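Local coordinates for protein V-type ATP synthase alpha chain (Nanoarchaeum equitans Kin4-M, PDB 5BN3) that belongs to the alpha/beta family of rotary motor subunits, holds adenosine-5'-diphosphate in a P-loop nucleotide-binding domain and carries a helical C-terminal domain, at residues K407-Y410 with P415-N418; F211-A214 with S218-V221; S380-G383 with S387-V390; N418-Y423 with R454-M459; G203-D208 with L503-E508. All blocks are in the same frame, centred on the assembly; numbering follows the deposited sequence.

Overall arrangement
Interactions 1, 2 and 3 lie inside the nucleotide-binding domain, whereas 4 and 5 join it to the helical C-terminal domain. Interactions 2 and 5 are buried but unlike in chemistry: 2 is apolar packing beside strand 218-222, and 5 is a polar seam with two bridging waters. Interactions 1, 3 and 4 are partly buried and have residues that meet a neighbouring subunit; 3 and 4 also have a bridging water, weakly held on one side in 3. Interactions 1 and 4 share N418, so one loop packs on helix 406-410 and then on helix 441-458. F211 of 2 and V206 of 5 both meet I417 CG2 of 1, while interaction 3 touches none of the others.

Interaction 1 (K407-Y410 with P415-N418); sequences KLAY and PAIN
An inverse gamma turn centred on A416 folds the loop that follows helix 406-410 back against that helix, setting the A416 methyl between L408 and A409. The turn belongs to the nucleotide-binding domain and comes just after Y414, a residue of the adenosine-5'-diphosphate pocket, to which P415 is joined by a cis peptide bond. Its closing bond, from I417 N to P415 O, is weak at 2.8 Å. From this bend A416 CB reaches L408 CB at 3.7 Å and the backbone N of A409 at the same separation, and the methyl of A409 flanks it a little farther off at 4.1 Å. L408 adds a second point of touch farther along the loop: CG, anti to the carbonyl carbon (chi1 -66°), carries CD1 to the loop backbone beyond A416. I417 turns its own side chain from the helix to pack on F211 and L404, and N418 binds D405, just ahead of the helix, through ND2, while its OD1 accepts from L420 N and I421 N. The end of the leucine spans two successive peptides: CD1 lies 3.7 Å from A416 C and 3.3 Å from I417 O.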
loop_
_atom_site.group_PDB
_atom_site.type_symbol
_atom_site.label_atom_id
_atom_site.label_comp_id
_atom_site.label_asym_id
_atom_site.label_seq_id
_atom_site.Cartn_x
_atom_site.Cartn_y
_atom_site.Cartn_z
ATOM N N LYS A 407 -16.160 1.127 -17.510
ATOM C CA LYS A 407 -17.433 1.841 -17.529
ATOM C C LYS A 407 -18.187 1.665 -18.847
ATOM O O LYS A 407 -19.409 1.511 -18.852
ATOM C CB LYS A 407 -17.214 3.330 -17.228
ATOM C CG LYS A 407 -16.683 3.627 -15.824
ATOM C CD LYS A 407 -15.155 3.581 -15.741
ATOM C CE LYS A 407 -14.505 4.848 -16.291
ATOM N NZ LYS A 407 -13.016 4.826 -16.162
ATOM N N LEU A 408 -17.459 1.685 -19.959
ATOM C CA LEU A 408 -18.060 1.463 -21.272
ATOM C C LEU A 408 -18.506 0.011 -21.439
ATOM O O LEU A 408 -19.619 -0.254 -21.885
ATOM C CB LEU A 408 -17.080 1.856 -22.380
ATOM C CG LEU A 408 -16.726 3.344 -22.456
ATOM C CD1 LEU A 408 -15.597 3.583 -23.438
ATOM C CD2 LEU A 408 -17.948 4.157 -22.850
ATOM N N ALA A 409 -17.635 -0.927 -21.076
ATOM C CA ALA A 409 -17.962 -2.349 -21.153
ATOM C C ALA A 409 -19.177 -2.676 -20.287
ATOM O O ALA A 409 -20.041 -3.461 -20.682
ATOM C CB ALA A 409 -16.767 -3.186 -20.732
ATOM N N TYR A 410 -19.221 -2.065 -19.106
ATOM C CA TYR A 410 -20.334 -2.180 -18.165
ATOM C C TYR A 410 -21.685 -1.970 -18.849
ATOM O O TYR A 410 -22.618 -2.755 -18.656
ATOM C CB TYR A 410 -20.135 -1.148 -17.045
ATOM C CG TYR A 410 -21.132 -1.186 -15.909
ATOM C CD1 TYR A 410 -20.996 -2.095 -14.867
ATOM C CD2 TYR A 410 -22.184 -0.279 -15.853
ATOM C CE1 TYR A 410 -21.896 -2.120 -13.816
ATOM C CE2 TYR A 410 -23.088 -0.295 -14.804
ATOM C CZ TYR A 410 -22.939 -1.219 -13.791
ATOM O OH TYR A 410 -23.835 -1.241 -12.747
ATOM N N PRO A 415 -16.515 -1.291 -29.341
ATOM C CA PRO A 415 -15.322 -1.456 -28.497
ATOM C C PRO A 415 -15.288 -0.459 -27.344
ATOM O O PRO A 415 -15.592 0.719 -27.537
ATOM C CB PRO A 415 -14.169 -1.155 -29.461
ATOM C CG PRO A 415 -14.730 -1.430 -30.822
ATOM C CD PRO A 415 -16.159 -0.991 -30.739
ATOM N N ALA A 416 -14.926 -0.935 -26.159
ATOM C CA ALA A 416 -14.900 -0.086 -24.970
ATOM C C ALA A 416 -13.653 0.794 -24.900
ATOM O O ALA A 416 -13.027 0.906 -23.846
ATOM C CB ALA A 416 -15.020 -0.934 -23.719
ATOM N N ILE A 417 -13.309 1.432 -26.015
ATOM C CA ILE A 417 -12.140 2.304 -26.075
ATOM C C ILE A 417 -12.382 3.615 -25.322
ATOM O O ILE A 417 -13.320 4.351 -25.633
ATOM C CB ILE A 417 -11.765 2.632 -27.536
ATOM C CG1 ILE A 417 -11.299 1.370 -28.273
ATOM C CG2 ILE A 417 -10.681 3.694 -27.586
ATOM C CD1 ILE A 417 -9.922 0.881 -27.848
ATOM N N ASN A 418 -11.537 3.897 -24.332
ATOM C CA ASN A 418 -11.553 5.183 -23.639
ATOM C C ASN A 418 -10.969 6.260 -24.550
ATOM O O ASN A 418 -9.751 6.356 -24.708
ATOM C CB ASN A 418 -10.753 5.081 -22.332
ATOM C CG ASN A 418 -10.861 6.328 -21.465
ATOM O OD1 ASN A 418 -10.825 7.456 -21.958
ATOM N ND2 ASN A 418 -10.984 6.124 -20.158
#

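Interaction 2 (F211-A214 with S218-V221); sequences FPIA and SAAV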
loop_
_atom_site.group_PDB
_atom_site.type_symbol
_atom_site.label_atom_id
_atom_site.label_comp_id
_atom_site.label_asym_id
_atom_site.label_seq_id
_atom_site.Cartn_x
_atom_site.Cartn_y
_atom_site.Cartn_z
ATOM N N PHE A 211 -7.674 6.673 -33.380
ATOM C CA PHE A 211 -6.324 6.370 -32.896
ATOM C C PHE A 211 -5.531 5.428 -33.807
ATOM O O PHE A 211 -5.029 4.402 -33.345
ATOM C CB PHE A 211 -6.400 5.779 -31.482
ATOM C CG PHE A 211 -7.249 6.585 -30.532
ATOM C CD1 PHE A 211 -6.744 7.729 -29.932
ATOM C CD2 PHE A 211 -8.550 6.199 -30.240
ATOM C CE1 PHE A 211 -7.520 8.475 -29.059
ATOM C CE2 PHE A 211 -9.332 6.940 -29.368
ATOM C CZ PHE A 211 -8.814 8.079 -28.778
ATOM N N PRO A 212 -5.377 5.790 -35.092
ATOM C CA PRO A 212 -4.729 4.845 -36.007
ATOM C C PRO A 212 -3.221 4.773 -35.814
ATOM O O PRO A 212 -2.610 5.744 -35.366
ATOM C CB PRO A 212 -5.036 5.438 -37.385
ATOM C CG PRO A 212 -5.102 6.906 -37.138
ATOM C CD PRO A 212 -5.718 7.059 -35.765
ATOM N N ILE A 213 -2.636 3.624 -36.138
ATOM C CA ILE A 213 -1.188 3.506 -36.233
ATOM C C ILE A 213 -0.806 3.286 -37.690
ATOM O O ILE A 213 -1.665 3.013 -38.532
ATOM C CB ILE A 213 -0.637 2.335 -35.392
ATOM C CG1 ILE A 213 -1.248 1.006 -35.836
ATOM C CG2 ILE A 213 -0.905 2.562 -33.929
ATOM C CD1 ILE A 213 -0.695 -0.197 -35.077
ATOM N N ALA A 214 0.482 3.390 -37.987
ATOM C CA ALA A 214 0.958 3.140 -39.342
ATOM C C ALA A 214 1.295 1.665 -39.516
ATOM O O ALA A 214 1.492 0.950 -38.527
ATOM C CB ALA A 214 2.170 3.993 -39.635
ATOM N N SER A 218 3.118 -0.234 -33.745
ATOM C CA SER A 218 2.723 -1.118 -32.658
ATOM C C SER A 218 1.734 -0.423 -31.734
ATOM O O SER A 218 1.730 0.804 -31.636
ATOM C CB SER A 218 3.947 -1.590 -31.869
ATOM O OG SER A 218 4.707 -0.492 -31.401
ATOM N N ALA A 219 0.901 -1.213 -31.063
ATOM C CA ALA A 219 -0.086 -0.678 -30.131
ATOM C C ALA A 219 -0.290 -1.618 -28.956
ATOM O O ALA A 219 -0.117 -2.832 -29.082
ATOM C CB ALA A 219 -1.408 -0.436 -30.835
ATOM N N ALA A 220 -0.668 -1.048 -27.816
ATOM C CA ALA A 220 -1.015 -1.835 -26.639
ATOM C C ALA A 220 -2.521 -1.783 -26.399
ATOM O O ALA A 220 -3.146 -0.735 -26.577
ATOM C CB ALA A 220 -0.271 -1.319 -25.424
ATOM N N VAL A 221 -3.101 -2.913 -25.995
ATOM C CA VAL A 221 -4.525 -2.981 -25.670
ATOM C C VAL A 221 -4.724 -3.513 -24.253
ATOM O O VAL A 221 -4.991 -4.699 -24.062
ATOM C CB VAL A 221 -5.305 -3.883 -26.659
ATOM C CG1 VAL A 221 -6.809 -3.720 -26.461
ATOM C CG2 VAL A 221 -4.937 -3.560 -28.097
#
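I213 lays its side chain over the first residue of strand 218-222 and reaches past it to the methyl of A219. The two branches divide the work. CG2 approaches the carbonyl oxygen S218 O at 3.9 Å, while CD1, at the end of the longer branch, sits over the backbone of the same residue, 4.0 Å from S218 N and 4.1 Å from S218 C. CD1 also meets A219 CB at 4.3 Å, the one place where side chain touches side chain across the contact. This spread depends on the first torsion, which puts CG1 between the backbone N and the carbonyl carbon (chi1 59°), with the chain then extended to CD1. S218 directs its own CB the other way, and its backbone is what the isoleucine covers. I376 and A400 each touch both I213 and A219, while T374 and Q426 also touch I213. A219 is also tied by backbone hydrogen bonds to I375 and G377 of strand 370-379. The segment 211-214 thus pads one side of the strand, paired parallel with 370-379, that runs directly into the P-loop, where G228, K229 and T230 line the adenosine-5'-diphosphate pocket, an arrangement typical of the P-loop NTPase fold.

Interaction 3 (S380-G383 with S387-V390); sequences SPPG and SEPV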
loop_
_atom_site.group_PDB
_atom_site.type_symbol
_atom_site.label_atom_id
_atom_site.label_comp_id
_atom_site.label_asym_id
_atom_site.label_seq_id
_atom_site.Cartn_x
_atom_site.Cartn_y
_atom_site.Cartn_z
ATOM N N SER A 380 -3.225 -7.544 -19.665
ATOM C CA SER A 380 -4.264 -7.889 -18.700
ATOM C C SER A 380 -3.908 -7.430 -17.290
ATOM O O SER A 380 -3.566 -8.251 -16.440
ATOM C CB SER A 380 -4.499 -9.399 -18.694
ATOM O OG SER A 380 -4.703 -9.897 -20.000
ATOM N N PRO A 381 -4.007 -6.117 -17.031
ATOM C CA PRO A 381 -3.628 -5.562 -15.725
ATOM C C PRO A 381 -4.503 -6.089 -14.593
ATOM O O PRO A 381 -5.729 -6.117 -14.722
ATOM C CB PRO A 381 -3.858 -4.058 -15.904
ATOM C CG PRO A 381 -4.889 -3.958 -16.978
ATOM C CD PRO A 381 -4.576 -5.086 -17.919
ATOM N N PRO A 382 -3.871 -6.514 -13.491
ATOM C CA PRO A 382 -4.614 -7.023 -12.334
ATOM C C PRO A 382 -5.565 -5.958 -11.802
ATOM O O PRO A 382 -5.131 -4.831 -11.551
ATOM C CB PRO A 382 -3.512 -7.298 -11.308
ATOM C CG PRO A 382 -2.275 -7.510 -12.120
ATOM C CD PRO A 382 -2.412 -6.587 -13.295
ATOM N N GLY A 383 -6.843 -6.300 -11.659
ATOM C CA GLY A 383 -7.832 -5.371 -11.140
ATOM C C GLY A 383 -8.118 -4.181 -12.040
ATOM O O GLY A 383 -8.774 -3.225 -11.621
ATOM N N SER A 387 -1.641 1.288 -13.802
ATOM C CA SER A 387 -0.377 1.783 -13.250
ATOM C C SER A 387 0.653 0.674 -13.002
ATOM O O SER A 387 1.758 0.937 -12.523
ATOM C CB SER A 387 -0.625 2.563 -11.957
ATOM O OG SER A 387 -0.988 1.696 -10.898
ATOM N N GLU A 388 0.291 -0.556 -13.349
ATOM C CA GLU A 388 1.139 -1.722 -13.101
ATOM C C GLU A 388 2.281 -1.835 -14.130
ATOM O O GLU A 388 2.195 -1.251 -15.213
ATOM C CB GLU A 388 0.263 -2.983 -13.059
ATOM C CG GLU A 388 -0.440 -3.308 -14.362
ATOM C CD GLU A 388 0.371 -4.238 -15.233
ATOM O OE1 GLU A 388 0.075 -4.329 -16.442
ATOM O OE2 GLU A 388 1.300 -4.889 -14.704
ATOM N N PRO A 389 3.362 -2.564 -13.783
ATOM C CA PRO A 389 4.590 -2.584 -14.593
ATOM C C PRO A 389 4.436 -3.032 -16.050
ATOM O O PRO A 389 5.059 -2.419 -16.919
ATOM C CB PRO A 389 5.484 -3.582 -13.848
ATOM C CG PRO A 389 5.031 -3.504 -12.442
ATOM C CD PRO A 389 3.541 -3.306 -12.519
ATOM N N VAL A 390 3.666 -4.084 -16.317
ATOM C CA VAL A 390 3.526 -4.572 -17.690
ATOM C C VAL A 390 2.923 -3.504 -18.601
ATOM O O VAL A 390 3.453 -3.223 -19.676
ATOM C CB VAL A 390 2.688 -5.867 -17.761
ATOM C CG1 VAL A 390 2.654 -6.402 -19.183
ATOM C CG2 VAL A 390 3.264 -6.917 -16.831
HETATM O O HOH W 1 -0.299 -7.143 -16.652
#
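The carboxylate of E388 is met from above its plane by V390 N, while the CG that carries it rests on the rings of P381 and P382. V390 N donates to OE2 over 3.0 Å from 55° out of that plane; E388 is the N-cap of helix 389-395, and this is its capping bond. Toward the prolines the contact is van der Waals. E388 CG lies 3.8 Å from P381 CB and 4.0 Å from P382 CD, and the P382 ring and the glutamate chain cross at about a right angle. OE1 lies 4.0 Å from P381 CB. The position follows from a first torsion of 64°, with CG between the backbone N and the carbonyl carbon, and from a bend at the second, which folds the chain back toward V390. OE1 accepts from a water at 2.8 Å, whose other, weak bond goes to S380 O, and it is also bonded to T391 OG1. The helix start would probably favour the charged form of this carboxylate. P381 touches the P-loop residues, and its carbonyl oxygen is bonded to Y297 of a neighbouring subunit. The segment 380-383 leaves strand 370-379, whose V379 packs against both E388 and V390, and V390 also leans on S323 and A326 of helix 322-335.

Interaction 4 (N418-Y423 with R454-M459); sequences NYLISY and RESELM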
loop_
_atom_site.group_PDB
_atom_site.type_symbol
_atom_site.label_atom_id
_atom_site.label_comp_id
_atom_site.label_asym_id
_atom_site.label_seq_id
_atom_site.Cartn_x
_atom_site.Cartn_y
_atom_site.Cartn_z
ATOM N N ASN A 418 -11.537 3.897 -24.332
ATOM C CA ASN A 418 -11.553 5.183 -23.639
ATOM C C ASN A 418 -10.969 6.260 -24.550
ATOM O O ASN A 418 -9.751 6.356 -24.708
ATOM C CB ASN A 418 -10.753 5.081 -22.332
ATOM C CG ASN A 418 -10.861 6.328 -21.465
ATOM O OD1 ASN A 418 -10.825 7.456 -21.958
ATOM N ND2 ASN A 418 -10.984 6.124 -20.158
ATOM N N TYR A 419 -11.842 7.074 -25.139
ATOM C CA TYR A 419 -11.435 8.066 -26.135
ATOM C C TYR A 419 -10.782 9.315 -25.546
ATOM O O TYR A 419 -10.402 10.227 -26.282
ATOM C CB TYR A 419 -12.632 8.457 -27.010
ATOM C CG TYR A 419 -13.912 8.691 -26.239
ATOM C CD1 TYR A 419 -14.118 9.871 -25.542
ATOM C CD2 TYR A 419 -14.917 7.736 -26.225
ATOM C CE1 TYR A 419 -15.283 10.090 -24.843
ATOM C CE2 TYR A 419 -16.088 7.947 -25.529
ATOM C CZ TYR A 419 -16.263 9.127 -24.842
ATOM O OH TYR A 419 -17.424 9.351 -24.142
ATOM N N LEU A 420 -10.648 9.358 -24.223
ATOM C CA LEU A 420 -9.977 10.473 -23.563
ATOM C C LEU A 420 -8.567 10.086 -23.131
ATOM O O LEU A 420 -7.663 10.921 -23.100
ATOM C CB LEU A 420 -10.783 10.941 -22.348
ATOM C CG LEU A 420 -12.177 11.505 -22.633
ATOM C CD1 LEU A 420 -12.808 12.061 -21.368
ATOM C CD2 LEU A 420 -12.100 12.576 -23.699
ATOM N N ILE A 421 -8.394 8.808 -22.811
ATOM C CA ILE A 421 -7.130 8.284 -22.305
ATOM C C ILE A 421 -6.281 7.658 -23.420
ATOM O O ILE A 421 -5.051 7.763 -23.417
ATOM C CB ILE A 421 -7.400 7.261 -21.178
ATOM C CG1 ILE A 421 -7.934 7.978 -19.933
ATOM C CG2 ILE A 421 -6.154 6.471 -20.842
ATOM C CD1 ILE A 421 -7.004 9.047 -19.401
ATOM N N SER A 422 -6.941 7.020 -24.382
ATOM C CA SER A 422 -6.240 6.421 -25.518
ATOM C C SER A 422 -5.514 7.481 -26.345
ATOM O O SER A 422 -5.879 8.658 -26.320
ATOM C CB SER A 422 -7.214 5.644 -26.407
ATOM O OG SER A 422 -7.817 4.583 -25.689
ATOM N N TYR A 423 -4.481 7.054 -27.069
ATOM C CA TYR A 423 -3.703 7.951 -27.914
ATOM C C TYR A 423 -3.003 7.201 -29.037
ATOM O O TYR A 423 -2.811 5.987 -28.960
ATOM C CB TYR A 423 -2.660 8.720 -27.086
ATOM C CG TYR A 423 -1.605 7.860 -26.418
ATOM C CD1 TYR A 423 -0.531 7.348 -27.138
ATOM C CD2 TYR A 423 -1.670 7.585 -25.064
ATOM C CE1 TYR A 423 0.428 6.571 -26.532
ATOM C CE2 TYR A 423 -0.709 6.816 -24.446
ATOM C CZ TYR A 423 0.334 6.311 -25.188
ATOM O OH TYR A 423 1.297 5.540 -24.585
ATOM N N ARG A 454 -16.051 17.833 -24.640
ATOM C CA ARG A 454 -17.007 18.785 -24.080
ATOM C C ARG A 454 -18.136 18.063 -23.353
ATOM O O ARG A 454 -18.554 18.481 -22.274
ATOM C CB ARG A 454 -17.575 19.691 -25.177
ATOM C CG ARG A 454 -18.409 20.856 -24.655
ATOM C CD ARG A 454 -17.527 21.972 -24.106
ATOM N NE ARG A 454 -18.280 22.968 -23.346
ATOM C CZ ARG A 454 -18.293 23.035 -22.019
ATOM N NH1 ARG A 454 -17.591 22.165 -21.306
ATOM N NH2 ARG A 454 -19.001 23.971 -21.402
ATOM N N GLU A 455 -18.624 16.976 -23.946
ATOM C CA GLU A 455 -19.632 16.139 -23.301
ATOM C C GLU A 455 -19.110 15.609 -21.969
ATOM O O GLU A 455 -19.836 15.576 -20.976
ATOM C CB GLU A 455 -20.029 14.971 -24.211
ATOM C CG GLU A 455 -21.007 13.991 -23.567
ATOM C CD GLU A 455 -21.336 12.802 -24.455
ATOM O OE1 GLU A 455 -20.397 12.172 -24.989
ATOM O OE2 GLU A 455 -22.538 12.494 -24.614
ATOM N N SER A 456 -17.843 15.208 -21.954
ATOM C CA SER A 456 -17.209 14.710 -20.741
ATOM C C SER A 456 -17.165 15.778 -19.649
ATOM O O SER A 456 -17.447 15.497 -18.484
ATOM C CB SER A 456 -15.796 14.219 -21.054
ATOM O OG SER A 456 -15.146 13.772 -19.880
ATOM N N GLU A 457 -16.811 17.001 -20.036
ATOM C CA GLU A 457 -16.777 18.129 -19.110
ATOM C C GLU A 457 -18.152 18.400 -18.509
ATOM O O GLU A 457 -18.262 18.849 -17.369
ATOM C CB GLU A 457 -16.284 19.393 -19.824
ATOM C CG GLU A 457 -14.850 19.331 -20.330
ATOM C CD GLU A 457 -14.495 20.522 -21.205
ATOM O OE1 GLU A 457 -15.373 21.384 -21.428
ATOM O OE2 GLU A 457 -13.339 20.594 -21.674
ATOM N N LEU A 458 -19.198 18.117 -19.281
ATOM C CA LEU A 458 -20.567 18.459 -18.895
ATOM C C LEU A 458 -21.239 17.435 -17.977
ATOM O O LEU A 458 -22.158 17.777 -17.233
ATOM C CB LEU A 458 -21.429 18.682 -20.144
ATOM C CG LEU A 458 -21.147 19.940 -20.971
ATOM C CD1 LEU A 458 -21.946 19.941 -22.263
ATOM C CD2 LEU A 458 -21.469 21.177 -20.163
ATOM N N MET A 459 -20.777 16.188 -18.023
ATOM C CA MET A 459 -21.430 15.099 -17.291
ATOM C C MET A 459 -21.242 15.174 -15.773
ATOM O O MET A 459 -21.948 14.497 -15.023
ATOM C CB MET A 459 -20.959 13.739 -17.816
ATOM C CG MET A 459 -21.396 13.420 -19.243
ATOM S SD MET A 459 -22.979 12.559 -19.378
ATOM C CE MET A 459 -24.122 13.934 -19.452
HETATM O O HOH W 2 -17.996 12.116 -24.039
#
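The van der Waals part is small: L420 points its CD1 at S456, 3.3 Å from OG and 3.7 Å from CB. The serine hydroxyl is turned to the loop by a chi1 of 178°, which sets OG anti to the backbone N.

Polar contact runs through a water. Y419 OH gives its hydrogen to it at 2.8 Å, and the water donates in turn to E455 OE1 at 2.6 Å; OH and OE1 themselves remain 4.2 Å apart. The two side chains cross at about a right angle, though the planes of ring and carboxylate differ by only 24°. E455 reaches the water with its chain extended, and its other oxygen, OE2, forms a salt bridge with R485 of helix 472-489, against which the Y419 ring also packs. The contact thereby brings the nucleotide-binding domain up to helix 441-458 of the C-terminal helical domain.

Hydrogen bonds within the loop probably help to fix Y419 and L420. N418 OD1 forms an Asx turn by accepting from L420 N, in the carbonyl plane, at 3.0 Å, and takes a second bond from I421 N, which comes from above that plane, at 2.9 Å. The backbone oxygen of N418 is also doubly used, by S422 N and by S422 OG at 2.8 Å.

Interaction 5 (G203-D208 with L503-E508); sequences GTRVLD and LEKTIE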
loop_
_atom_site.group_PDB
_atom_site.type_symbol
_atom_site.label_atom_id
_atom_site.label_comp_id
_atom_site.label_asym_id
_atom_site.label_seq_id
_atom_site.Cartn_x
_atom_site.Cartn_y
_atom_site.Cartn_z
ATOM N N GLY A 203 -10.408 -1.993 -40.086
ATOM C CA GLY A 203 -11.797 -2.305 -40.366
ATOM C C GLY A 203 -12.665 -1.956 -39.174
ATOM O O GLY A 203 -13.889 -2.094 -39.220
ATOM N N THR A 204 -12.018 -1.515 -38.098
ATOM C CA THR A 204 -12.716 -1.017 -36.917
ATOM C C THR A 204 -12.582 0.504 -36.881
ATOM O O THR A 204 -11.469 1.034 -36.876
ATOM C CB THR A 204 -12.142 -1.630 -35.624
ATOM O OG1 THR A 204 -12.348 -3.050 -35.636
ATOM C CG2 THR A 204 -12.829 -1.039 -34.401
ATOM N N ARG A 205 -13.720 1.197 -36.856
ATOM C CA ARG A 205 -13.764 2.654 -37.010
ATOM C C ARG A 205 -12.915 3.441 -36.007
ATOM O O ARG A 205 -12.138 4.313 -36.400
ATOM C CB ARG A 205 -15.219 3.149 -36.972
ATOM C CG ARG A 205 -16.053 2.704 -38.173
ATOM C CD ARG A 205 -17.456 3.301 -38.147
ATOM N NE ARG A 205 -18.311 2.666 -37.148
ATOM C CZ ARG A 205 -19.035 1.574 -37.374
ATOM N NH1 ARG A 205 -19.006 0.992 -38.563
ATOM N NH2 ARG A 205 -19.785 1.062 -36.410
ATOM N N VAL A 206 -13.064 3.140 -34.721
ATOM C CA VAL A 206 -12.331 3.873 -33.691
ATOM C C VAL A 206 -10.818 3.709 -33.860
ATOM O O VAL A 206 -10.049 4.634 -33.597
ATOM C CB VAL A 206 -12.794 3.476 -32.261
ATOM C CG1 VAL A 206 -12.549 1.991 -31.994
ATOM C CG2 VAL A 206 -12.114 4.338 -31.210
ATOM N N LEU A 207 -10.398 2.544 -34.343
ATOM C CA LEU A 207 -8.975 2.278 -34.540
ATOM C C LEU A 207 -8.450 2.834 -35.863
ATOM O O LEU A 207 -7.247 3.020 -36.023
ATOM C CB LEU A 207 -8.687 0.778 -34.458
ATOM C CG LEU A 207 -9.036 0.068 -33.152
ATOM C CD1 LEU A 207 -8.421 -1.321 -33.121
ATOM C CD2 LEU A 207 -8.570 0.884 -31.963
ATOM N N ASP A 208 -9.346 3.096 -36.809
ATOM C CA ASP A 208 -8.924 3.570 -38.127
ATOM C C ASP A 208 -8.875 5.093 -38.239
ATOM O O ASP A 208 -8.052 5.640 -38.973
ATOM C CB ASP A 208 -9.816 2.981 -39.228
ATOM C CG ASP A 208 -9.631 1.485 -39.392
ATOM O OD1 ASP A 208 -8.617 0.952 -38.893
ATOM O OD2 ASP A 208 -10.496 0.842 -40.027
ATOM N N LEU A 503 -13.520 1.849 -45.370
ATOM C CA LEU A 503 -13.331 3.293 -45.251
ATOM C C LEU A 503 -14.496 4.101 -45.819
ATOM O O LEU A 503 -14.874 5.121 -45.250
ATOM C CB LEU A 503 -12.005 3.730 -45.877
ATOM C CG LEU A 503 -10.762 3.411 -45.041
ATOM C CD1 LEU A 503 -9.530 4.113 -45.585
ATOM C CD2 LEU A 503 -10.990 3.797 -43.591
ATOM N N GLU A 504 -15.067 3.632 -46.925
ATOM C CA GLU A 504 -16.227 4.286 -47.522
ATOM C C GLU A 504 -17.347 4.461 -46.498
ATOM O O GLU A 504 -17.881 5.557 -46.335
ATOM C CB GLU A 504 -16.717 3.496 -48.720
ATOM N N LYS A 505 -17.689 3.378 -45.807
ATOM C CA LYS A 505 -18.707 3.420 -44.759
ATOM C C LYS A 505 -18.275 4.324 -43.606
ATOM O O LYS A 505 -19.065 5.124 -43.099
ATOM C CB LYS A 505 -19.000 2.008 -44.243
ATOM C CG LYS A 505 -20.112 1.939 -43.201
ATOM C CD LYS A 505 -20.341 0.505 -42.733
ATOM C CE LYS A 505 -21.496 0.419 -41.749
ATOM N NZ LYS A 505 -21.744 -0.981 -41.300
ATOM N N THR A 506 -17.017 4.194 -43.199
ATOM C CA THR A 506 -16.474 5.004 -42.113
ATOM C C THR A 506 -16.515 6.499 -42.439
ATOM O O THR A 506 -16.995 7.300 -41.634
ATOM C CB THR A 506 -15.027 4.595 -41.780
ATOM O OG1 THR A 506 -14.982 3.196 -41.471
ATOM C CG2 THR A 506 -14.525 5.382 -40.592
ATOM N N ILE A 507 -16.018 6.865 -43.619
ATOM C CA ILE A 507 -16.001 8.261 -44.054
ATOM C C ILE A 507 -17.417 8.823 -44.192
ATOM O O ILE A 507 -17.702 9.927 -43.725
ATOM C CB ILE A 507 -15.256 8.436 -45.402
ATOM C CG1 ILE A 507 -13.797 7.977 -45.292
ATOM C CG2 ILE A 507 -15.323 9.879 -45.869
ATOM C CD1 ILE A 507 -13.047 8.561 -44.118
ATOM N N GLU A 508 -18.299 8.060 -44.835
ATOM C CA GLU A 508 -19.681 8.491 -45.039
ATOM C C GLU A 508 -20.411 8.748 -43.729
ATOM O O GLU A 508 -21.203 9.683 -43.630
ATOM C CB GLU A 508 -20.451 7.469 -45.880
ATOM C CG GLU A 508 -20.160 7.558 -47.366
ATOM C CD GLU A 508 -20.509 8.916 -47.946
ATOM O OE1 GLU A 508 -21.674 9.346 -47.801
ATOM O OE2 GLU A 508 -19.619 9.558 -48.541
HETATM O O HOH W 3 -19.413 -1.631 -40.089
HETATM O O HOH W 4 -12.809 1.544 -40.696
#
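R205 and T506 face each other where helix 205-210 of the nucleotide-binding domain meets helix 503-523 of the C-terminal domain, and they bring the most surface to this buried interdomain contact. The arginine touches the threonine with its aliphatic part, CG lying 3.5 Å from T506 OG1 and 3.9 Å from CG2. Its chain then bends at chi3 (-74°), and the guanidinium is held beyond by F488 O, Q490 O and a salt bridge to D498. Q491, a residue of the adenosine-5'-diphosphate pocket, accepts from R205 N through OE1 and donates to G203 O, so it ties the start of this helix to the nucleotide site. K505 runs fully extended toward the arginine, its NZ 4.3 Å from R205 NH1. A water accepting from both cations probably eases the repulsion, and NZ also bonds R545 O. D208, the third residue in buried surface, is held by G203 N, which meets the syn lone pair of OD2 at 2.8 Å, and by T202 OG1 at OD1. T506 OG1, which also has S501 OG and P502 O as hydrogen-bonding partners, is linked to D208 by a second water, 2.8 Å from OG1 and a short 2.5 Å from D208 OD2.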